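Local coordinates for protein 3-Hydroxyacyl-CoA dehydrogenase (Ralstonia eutropha H16, PDB 4PZC) that catalyses the NAD-dependent interconversion of (S)-3-hydroxyacyl-CoA and 3-oxoacyl-CoA, with (S)-3-hydroxybutyryl-CoA as its name-giving substrate, at residues A90-Y94 and D95-K99; S116-S120 and I121-K125; E264-A268 and G269-R273. All coordinates share one frame; numbering follows the deposited sequence.

Contact 1. Residues A90-Y94 and D95-K99; sequences ATENY and DLKVK
N93 caps the helix that begins here: its OD1 accepts from L96 N at 2.8 Å along a nearly straight N-H line (174°), with the donor tilted only slightly from the amide plane. CG stands anti to the backbone N (chi1 -175°), which puts the amide beside the carbonyl carbon, within reach of L96 N, while K97 N and V98 N bond to the backbone oxygens of N93 and Y94. K97 takes a bent path, turning at chi2 and again at chi4, and its NZ bonds to T91 O at 2.6 Å. NZ also forms a salt bridge with E88 and donates to N117 O, so one largely buried ammonium joins the end of strand 85-88 and its following loop to the end of strand 113-117. Earlier in the loop, T91 lays CG2 against L96 CD2 at 3.5 Å, the two side chains nearly perpendicular. On the next turn V98 CG2 sits over one face of the Y94 ring, 4.1 Å from its centroid and nearer the rim, a CH-pi contact. E92 starts away from the helix, but its carboxylate bends back toward K97 and bonds to T118 and to S119 N. E92 binds NAD(+) in a structure of this protein, though none is bound to this chain; K97 is predicted to do so. The whole turn links strand 85-88 to helix 94-107, with Y94 resting on I121 and on helix 123-127.

Contact 2. Residues S116-S120 and I121-K125; sequences SNTSS and ISITK
An ST turn at T118, with I121 N as a second donor, shapes the loop that carries the chain from strand 113-117 into helix 123-127, part of a beta-alpha-beta unit of the Rossmann-type NAD-binding domain. T118 OG1 accepts from S120 N at 3.3 Å, which defines the turn, and from I121 N at 3.0 Å with an N-H...O angle of 162°. The threonine can do this because OG1 lies anti to its own nitrogen (chi1 -176°), reaching forward along the chain, and CG2 is left in the crowded position between nitrogen and carbonyl carbon. That T118 methyl, CG2, meets I123 CD1 at 3.7 Å, the two side chains running alongside in opposing directions. I121 brings its CG1 alongside T118 OG1; the ethyl branch also passes S120 OG, 3.9 Å from I121 CG1. Beyond the turn S122 is the N-cap: its OG accepts from K125 N at 3.2 Å and also bonds to N183, whose side chain receives I123 N as well. I123 continues inward onto F136 of the adjoining strand 136-141. S119, predicted to bind NAD(+) and CoA, lies in the turn and touches H140, predicted to be important for catalysis. With two backbone N-H groups already directed at T118 OG1, the hydroxyl proton is presumably given to the carboxylate of E92, so one side-chain oxygen would serve as acceptor twice and as donor once.

Contact 3. Residues E264-A268 and G269-R273; sequences EMVAA and GYLGR
Y270 lies across A268 where helix 260-268 ends in a Schellman motif, with G269 as the residue of positive phi (97°) that turns the chain out of the helix. Two backbone bonds make the motif. Y270 N reaches back to M265 O at 2.9 Å, and G269 N bonds to V266 O at 2.9 Å, coming from well above the plane of that carbonyl rather than along a lone pair. A further approach of G269 N to M265 O is weak. The tyrosine side chain starts with Y270 CB 3.5 Å from M265 O and also close to M265 CB, the apolar pairing across the turn that commonly accompanies this motif. CG is anti to the carbonyl carbon (chi1 -53°), and the ring therefore swings back over the end of the helix. From CG outward the A268 methyl accompanies the ring: Y270 CD2 passes A268 CB at 3.5 Å and CE2 stays almost as close, after which CZ draws slightly away. On the other branch CD1 and CE1 pass A268 O at longer range. The methyl thus lies over one face, toward the rim on the CD2-CE2 side, a CH-pi contact 24° off the ring normal. R277 adds a cation-pi interaction with the same ring. L271 follows, its N bonded to T275 OG1 and its backbone bonded to L237. V266 and L271 both touch helix 237-251, so the turn is seated against that helix within the C-terminal domain. There L271 CD1 rests 3.7 Å from V266 O, and the nearest side-chain neighbour of L271 CD1 across the turn is V266 CG2 at 4.2 Å.

How the contacts relate
Contacts 1 and 2 are adjoining loops of the NAD-binding domain, each at the mouth of a helix that follows a parallel strand, and their centres lie 10 Å apart. Two probable hydrogen bonds join them, E92 OE1 to T118 OG1 at 2.7 Å and K97 NZ to N117 O at 2.8 Å. Both probably border the cofactor and substrate region: the side chain of E92 is about 3 Å from that of S119, predicted to bind NAD(+) and CoA, and about 6 Å from that of H140, predicted to matter for catalysis. Contact 3 belongs to the C-terminal domain, its nearest atoms about 16 Å from contact 1 and about 15 Å from contact 2. The side chain of L271 is about 4 Å from that of its near neighbour in sequence K274, a predicted NAD(+) residue.

Contact 1. Residues A90-Y94 and D95-K99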
loop_
_atom_site.group_PDB
_atom_site.type_symbol
_atom_site.label_atom_id
_atom_site.label_comp_id
_atom_site.label_asym_id
_atom_site.label_seq_id
_atom_site.Cartn_x
_atom_site.Cartn_y
_atom_site.Cartn_z
ATOM N N ALA A 90 -24.817 9.744 10.029
ATOM C CA ALA A 90 -25.845 10.241 9.143
ATOM C C ALA A 90 -25.343 11.274 8.196
ATOM O O ALA A 90 -25.875 11.353 7.095
ATOM C CB ALA A 90 -26.993 10.802 9.940
ATOM N N THR A 91 -24.367 12.092 8.604
ATOM C CA THR A 91 -23.718 12.979 7.633
ATOM C C THR A 91 -22.285 13.418 7.922
ATOM O O THR A 91 -21.824 13.426 9.058
ATOM C CB THR A 91 -24.565 14.242 7.368
ATOM O OG1 THR A 91 -24.433 14.638 5.991
ATOM C CG2 THR A 91 -24.160 15.392 8.294
ATOM N N GLU A 92 -21.617 13.806 6.841
ATOM C CA GLU A 92 -20.306 14.443 6.862
ATOM C C GLU A 92 -20.353 15.964 6.597
ATOM O O GLU A 92 -19.301 16.574 6.443
ATOM C CB GLU A 92 -19.389 13.767 5.841
ATOM C CG GLU A 92 -19.110 12.309 6.181
ATOM C CD GLU A 92 -18.046 12.129 7.262
ATOM O OE1 GLU A 92 -17.603 13.099 7.923
ATOM O OE2 GLU A 92 -17.638 10.978 7.442
ATOM N N ASN A 93 -21.548 16.569 6.538
ATOM C CA ASN A 93 -21.660 18.024 6.670
ATOM C C ASN A 93 -21.408 18.444 8.113
ATOM O O ASN A 93 -22.035 17.899 9.025
ATOM C CB ASN A 93 -23.029 18.561 6.239
ATOM C CG ASN A 93 -23.083 20.093 6.270
ATOM O OD1 ASN A 93 -23.249 20.709 7.335
ATOM N ND2 ASN A 93 -22.913 20.717 5.110
ATOM N N TYR A 94 -20.540 19.440 8.312
ATOM C CA TYR A 94 -20.153 19.828 9.650
ATOM C C TYR A 94 -21.273 20.530 10.394
ATOM O O TYR A 94 -21.664 20.139 11.506
ATOM C CB TYR A 94 -18.924 20.719 9.604
ATOM C CG TYR A 94 -18.441 21.118 10.981
ATOM C CD1 TYR A 94 -17.735 20.219 11.786
ATOM C CD2 TYR A 94 -18.723 22.380 11.490
ATOM C CE1 TYR A 94 -17.308 20.582 13.049
ATOM C CE2 TYR A 94 -18.298 22.755 12.745
ATOM C CZ TYR A 94 -17.589 21.863 13.519
ATOM O OH TYR A 94 -17.185 22.269 14.763
ATOM N N ASP A 95 -21.797 21.579 9.786
ATOM C CA ASP A 95 -22.866 22.303 10.430
ATOM C C ASP A 95 -23.940 21.307 10.812
ATOM O O ASP A 95 -24.371 21.246 11.974
ATOM C CB ASP A 95 -23.397 23.398 9.516
ATOM C CG ASP A 95 -22.430 24.574 9.406
ATOM O OD1 ASP A 95 -21.713 24.830 10.393
ATOM O OD2 ASP A 95 -22.382 25.240 8.348
ATOM N N LEU A 96 -24.345 20.484 9.854
ATOM C CA LEU A 96 -25.428 19.546 10.128
ATOM C C LEU A 96 -25.023 18.504 11.182
ATOM O O LEU A 96 -25.759 18.258 12.142
ATOM C CB LEU A 96 -25.926 18.867 8.849
ATOM C CG LEU A 96 -27.127 17.927 9.091
ATOM C CD1 LEU A 96 -28.418 18.709 9.349
ATOM C CD2 LEU A 96 -27.315 16.945 7.952
ATOM N N LYS A 97 -23.854 17.908 10.998
ATOM C CA LYS A 97 -23.301 16.989 11.984
ATOM C C LYS A 97 -23.476 17.530 13.391
ATOM O O LYS A 97 -23.969 16.812 14.264
ATOM C CB LYS A 97 -21.810 16.742 11.722
ATOM C CG LYS A 97 -21.272 15.417 12.251
ATOM C CD LYS A 97 -20.178 14.887 11.322
ATOM C CE LYS A 97 -19.708 13.481 11.680
ATOM N NZ LYS A 97 -20.500 12.367 11.086
ATOM N N VAL A 98 -23.077 18.791 13.602
ATOM C CA VAL A 98 -23.168 19.434 14.929
ATOM C C VAL A 98 -24.598 19.324 15.457
ATOM O O VAL A 98 -24.856 18.638 16.459
ATOM C CB VAL A 98 -22.709 20.931 14.893
ATOM C CG1 VAL A 98 -23.208 21.719 16.096
ATOM C CG2 VAL A 98 -21.186 21.034 14.818
ATOM N N LYS A 99 -25.519 19.989 14.759
ATOM C CA LYS A 99 -26.925 20.023 15.157
ATOM C C LYS A 99 -27.377 18.664 15.686
ATOM O O LYS A 99 -27.854 18.559 16.817
ATOM C CB LYS A 99 -27.792 20.446 13.975
ATOM C CG LYS A 99 -28.008 21.947 13.869
ATOM C CD LYS A 99 -28.064 22.412 12.409
ATOM C CE LYS A 99 -28.187 23.934 12.281
ATOM N NZ LYS A 99 -27.118 24.496 11.395
#

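Contact 2. Residues S116-S120 and I121-K125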
loop_
_atom_site.group_PDB
_atom_site.type_symbol
_atom_site.label_atom_id
_atom_site.label_comp_id
_atom_site.label_asym_id
_atom_site.label_seq_id
_atom_site.Cartn_x
_atom_site.Cartn_y
_atom_site.Cartn_z
ATOM N N SER A 116 -19.351 9.578 17.090
ATOM C CA SER A 116 -19.642 9.989 15.705
ATOM C C SER A 116 -18.720 9.325 14.696
ATOM O O SER A 116 -17.507 9.391 14.827
ATOM C CB SER A 116 -19.525 11.494 15.538
ATOM O OG SER A 116 -19.990 11.859 14.253
ATOM N N ASN A 117 -19.302 8.677 13.699
ATOM C CA ASN A 117 -18.539 8.071 12.622
ATOM C C ASN A 117 -18.162 9.142 11.577
ATOM O O ASN A 117 -19.002 9.955 11.192
ATOM C CB ASN A 117 -19.368 6.967 11.987
ATOM C CG ASN A 117 -18.678 6.332 10.814
ATOM O OD1 ASN A 117 -19.129 6.426 9.681
ATOM N ND2 ASN A 117 -17.568 5.707 11.073
ATOM N N THR A 118 -16.901 9.154 11.147
ATOM C CA THR A 118 -16.381 10.161 10.198
ATOM C C THR A 118 -15.004 9.731 9.684
ATOM O O THR A 118 -14.314 8.950 10.341
ATOM C CB THR A 118 -16.269 11.573 10.843
ATOM O OG1 THR A 118 -15.845 12.558 9.875
ATOM C CG2 THR A 118 -15.300 11.552 12.016
ATOM N N SER A 119 -14.630 10.220 8.500
ATOM C CA SER A 119 -13.287 10.025 7.946
ATOM C C SER A 119 -12.401 11.237 8.145
ATOM O O SER A 119 -11.184 11.106 8.254
ATOM C CB SER A 119 -13.375 9.750 6.465
ATOM O OG SER A 119 -14.619 10.178 5.998
ATOM N N SER A 120 -13.014 12.408 8.216
ATOM C CA SER A 120 -12.291 13.658 8.075
ATOM C C SER A 120 -12.460 14.640 9.210
ATOM O O SER A 120 -11.565 15.447 9.435
ATOM C CB SER A 120 -12.721 14.344 6.765
ATOM O OG SER A 120 -14.142 14.412 6.646
ATOM N N ILE A 121 -13.579 14.586 9.925
ATOM C CA ILE A 121 -13.950 15.672 10.836
ATOM C C ILE A 121 -13.278 15.571 12.227
ATOM O O ILE A 121 -13.206 14.487 12.839
ATOM C CB ILE A 121 -15.481 15.765 11.003
ATOM C CG1 ILE A 121 -16.218 15.822 9.635
ATOM C CG2 ILE A 121 -15.846 16.979 11.852
ATOM C CD1 ILE A 121 -16.221 17.174 8.934
ATOM N N SER A 122 -12.796 16.712 12.732
ATOM C CA SER A 122 -12.099 16.737 14.017
ATOM C C SER A 122 -12.992 16.305 15.183
ATOM O O SER A 122 -13.890 17.044 15.632
ATOM C CB SER A 122 -11.511 18.112 14.329
ATOM O OG SER A 122 -10.833 18.067 15.578
ATOM N N ILE A 123 -12.714 15.098 15.666
ATOM C CA ILE A 123 -13.383 14.548 16.835
ATOM C C ILE A 123 -13.353 15.535 17.978
ATOM O O ILE A 123 -14.365 15.728 18.642
ATOM C CB ILE A 123 -12.716 13.208 17.278
ATOM C CG1 ILE A 123 -12.827 12.140 16.143
ATOM C CG2 ILE A 123 -13.269 12.701 18.617
ATOM C CD1 ILE A 123 -14.190 12.017 15.466
ATOM N N THR A 124 -12.204 16.156 18.206
ATOM C CA THR A 124 -12.071 17.139 19.271
ATOM C C THR A 124 -12.921 18.357 19.071
ATOM O O THR A 124 -13.489 18.877 20.021
ATOM C CB THR A 124 -10.620 17.569 19.423
ATOM O OG1 THR A 124 -9.909 16.468 19.974
ATOM C CG2 THR A 124 -10.459 18.778 20.347
ATOM N N LYS A 125 -13.038 18.818 17.838
ATOM C CA LYS A 125 -13.948 19.934 17.547
ATOM C C LYS A 125 -15.407 19.516 17.780
ATOM O O LYS A 125 -16.196 20.303 18.329
ATOM C CB LYS A 125 -13.744 20.465 16.129
ATOM C CG LYS A 125 -14.110 21.928 15.979
ATOM C CD LYS A 125 -13.495 22.509 14.709
ATOM C CE LYS A 125 -12.610 23.721 15.007
ATOM N NZ LYS A 125 -11.742 24.052 13.845
#

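Contact 3. Residues E264-A268 and G269-R273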
loop_
_atom_site.group_PDB
_atom_site.type_symbol
_atom_site.label_atom_id
_atom_site.label_comp_id
_atom_site.label_asym_id
_atom_site.label_seq_id
_atom_site.Cartn_x
_atom_site.Cartn_y
_atom_site.Cartn_z
ATOM N N GLU A 264 -6.976 18.255 -11.953
ATOM C CA GLU A 264 -7.475 18.429 -13.281
ATOM C C GLU A 264 -8.603 17.432 -13.581
ATOM O O GLU A 264 -9.652 17.781 -14.154
ATOM C CB GLU A 264 -6.319 18.289 -14.270
ATOM C CG GLU A 264 -5.494 19.555 -14.346
ATOM C CD GLU A 264 -6.231 20.671 -15.056
ATOM O OE1 GLU A 264 -6.552 20.507 -16.258
ATOM O OE2 GLU A 264 -6.480 21.708 -14.404
ATOM N N MET A 265 -8.395 16.189 -13.188
ATOM C CA MET A 265 -9.415 15.201 -13.409
ATOM C C MET A 265 -10.684 15.584 -12.652
ATOM O O MET A 265 -11.797 15.519 -13.196
ATOM C CB MET A 265 -8.889 13.845 -12.993
ATOM C CG MET A 265 -7.682 13.441 -13.833
ATOM S SD MET A 265 -7.443 11.676 -13.662
ATOM C CE MET A 265 -6.198 11.360 -14.913
ATOM N N VAL A 266 -10.522 16.032 -11.414
ATOM C CA VAL A 266 -11.683 16.451 -10.643
ATOM C C VAL A 266 -12.402 17.673 -11.235
ATOM O O VAL A 266 -13.596 17.604 -11.485
ATOM C CB VAL A 266 -11.330 16.672 -9.177
ATOM C CG1 VAL A 266 -12.366 17.584 -8.498
ATOM C CG2 VAL A 266 -11.227 15.309 -8.493
ATOM N N ALA A 267 -11.681 18.754 -11.508
ATOM C CA ALA A 267 -12.270 19.902 -12.217
ATOM C C ALA A 267 -13.006 19.514 -13.489
ATOM O O ALA A 267 -13.974 20.194 -13.856
ATOM C CB ALA A 267 -11.222 20.958 -12.540
ATOM N N ALA A 268 -12.571 18.447 -14.154
ATOM C CA ALA A 268 -13.177 18.060 -15.437
ATOM C C ALA A 268 -14.415 17.253 -15.245
ATOM O O ALA A 268 -15.208 17.125 -16.183
ATOM C CB ALA A 268 -12.200 17.284 -16.333
ATOM N N GLY A 269 -14.587 16.697 -14.053
ATOM C CA GLY A 269 -15.761 15.857 -13.771
ATOM C C GLY A 269 -15.412 14.400 -13.941
ATOM O O GLY A 269 -16.266 13.518 -13.836
ATOM N N TYR A 270 -14.137 14.143 -14.200
ATOM C CA TYR A 270 -13.663 12.784 -14.311
ATOM C C TYR A 270 -13.370 12.303 -12.883
ATOM O O TYR A 270 -12.314 12.548 -12.331
ATOM C CB TYR A 270 -12.447 12.713 -15.255
ATOM C CG TYR A 270 -12.682 13.355 -16.646
ATOM C CD1 TYR A 270 -13.941 13.316 -17.258
ATOM C CD2 TYR A 270 -11.637 13.969 -17.352
ATOM C CE1 TYR A 270 -14.157 13.888 -18.504
ATOM C CE2 TYR A 270 -11.846 14.536 -18.598
ATOM C CZ TYR A 270 -13.111 14.494 -19.170
ATOM O OH TYR A 270 -13.360 15.059 -20.397
ATOM N N LEU A 271 -14.349 11.640 -12.285
ATOM C CA LEU A 271 -14.334 11.311 -10.867
ATOM C C LEU A 271 -14.195 9.811 -10.576
ATOM O O LEU A 271 -14.194 9.410 -9.426
ATOM C CB LEU A 271 -15.638 11.818 -10.265
ATOM C CG LEU A 271 -15.718 13.260 -9.783
ATOM C CD1 LEU A 271 -14.805 14.239 -10.518
ATOM C CD2 LEU A 271 -17.161 13.746 -9.767
ATOM N N GLY A 272 -14.107 8.983 -11.609
ATOM C CA GLY A 272 -13.965 7.536 -11.436
ATOM C C GLY A 272 -15.173 6.691 -11.844
ATOM O O GLY A 272 -15.988 7.075 -12.697
ATOM N N ARG A 273 -15.277 5.527 -11.205
ATOM C CA ARG A 273 -16.340 4.580 -11.459
ATOM C C ARG A 273 -17.674 5.279 -11.423
ATOM O O ARG A 273 -18.539 5.018 -12.244
ATOM C CB ARG A 273 -16.311 3.451 -10.426
ATOM C CG ARG A 273 -15.198 2.438 -10.658
ATOM C CD ARG A 273 -15.509 1.099 -10.015
ATOM N NE ARG A 273 -14.543 0.082 -10.423
ATOM C CZ ARG A 273 -14.643 -0.698 -11.504
ATOM N NH1 ARG A 273 -15.695 -0.612 -12.318
ATOM N NH2 ARG A 273 -13.678 -1.585 -11.776
#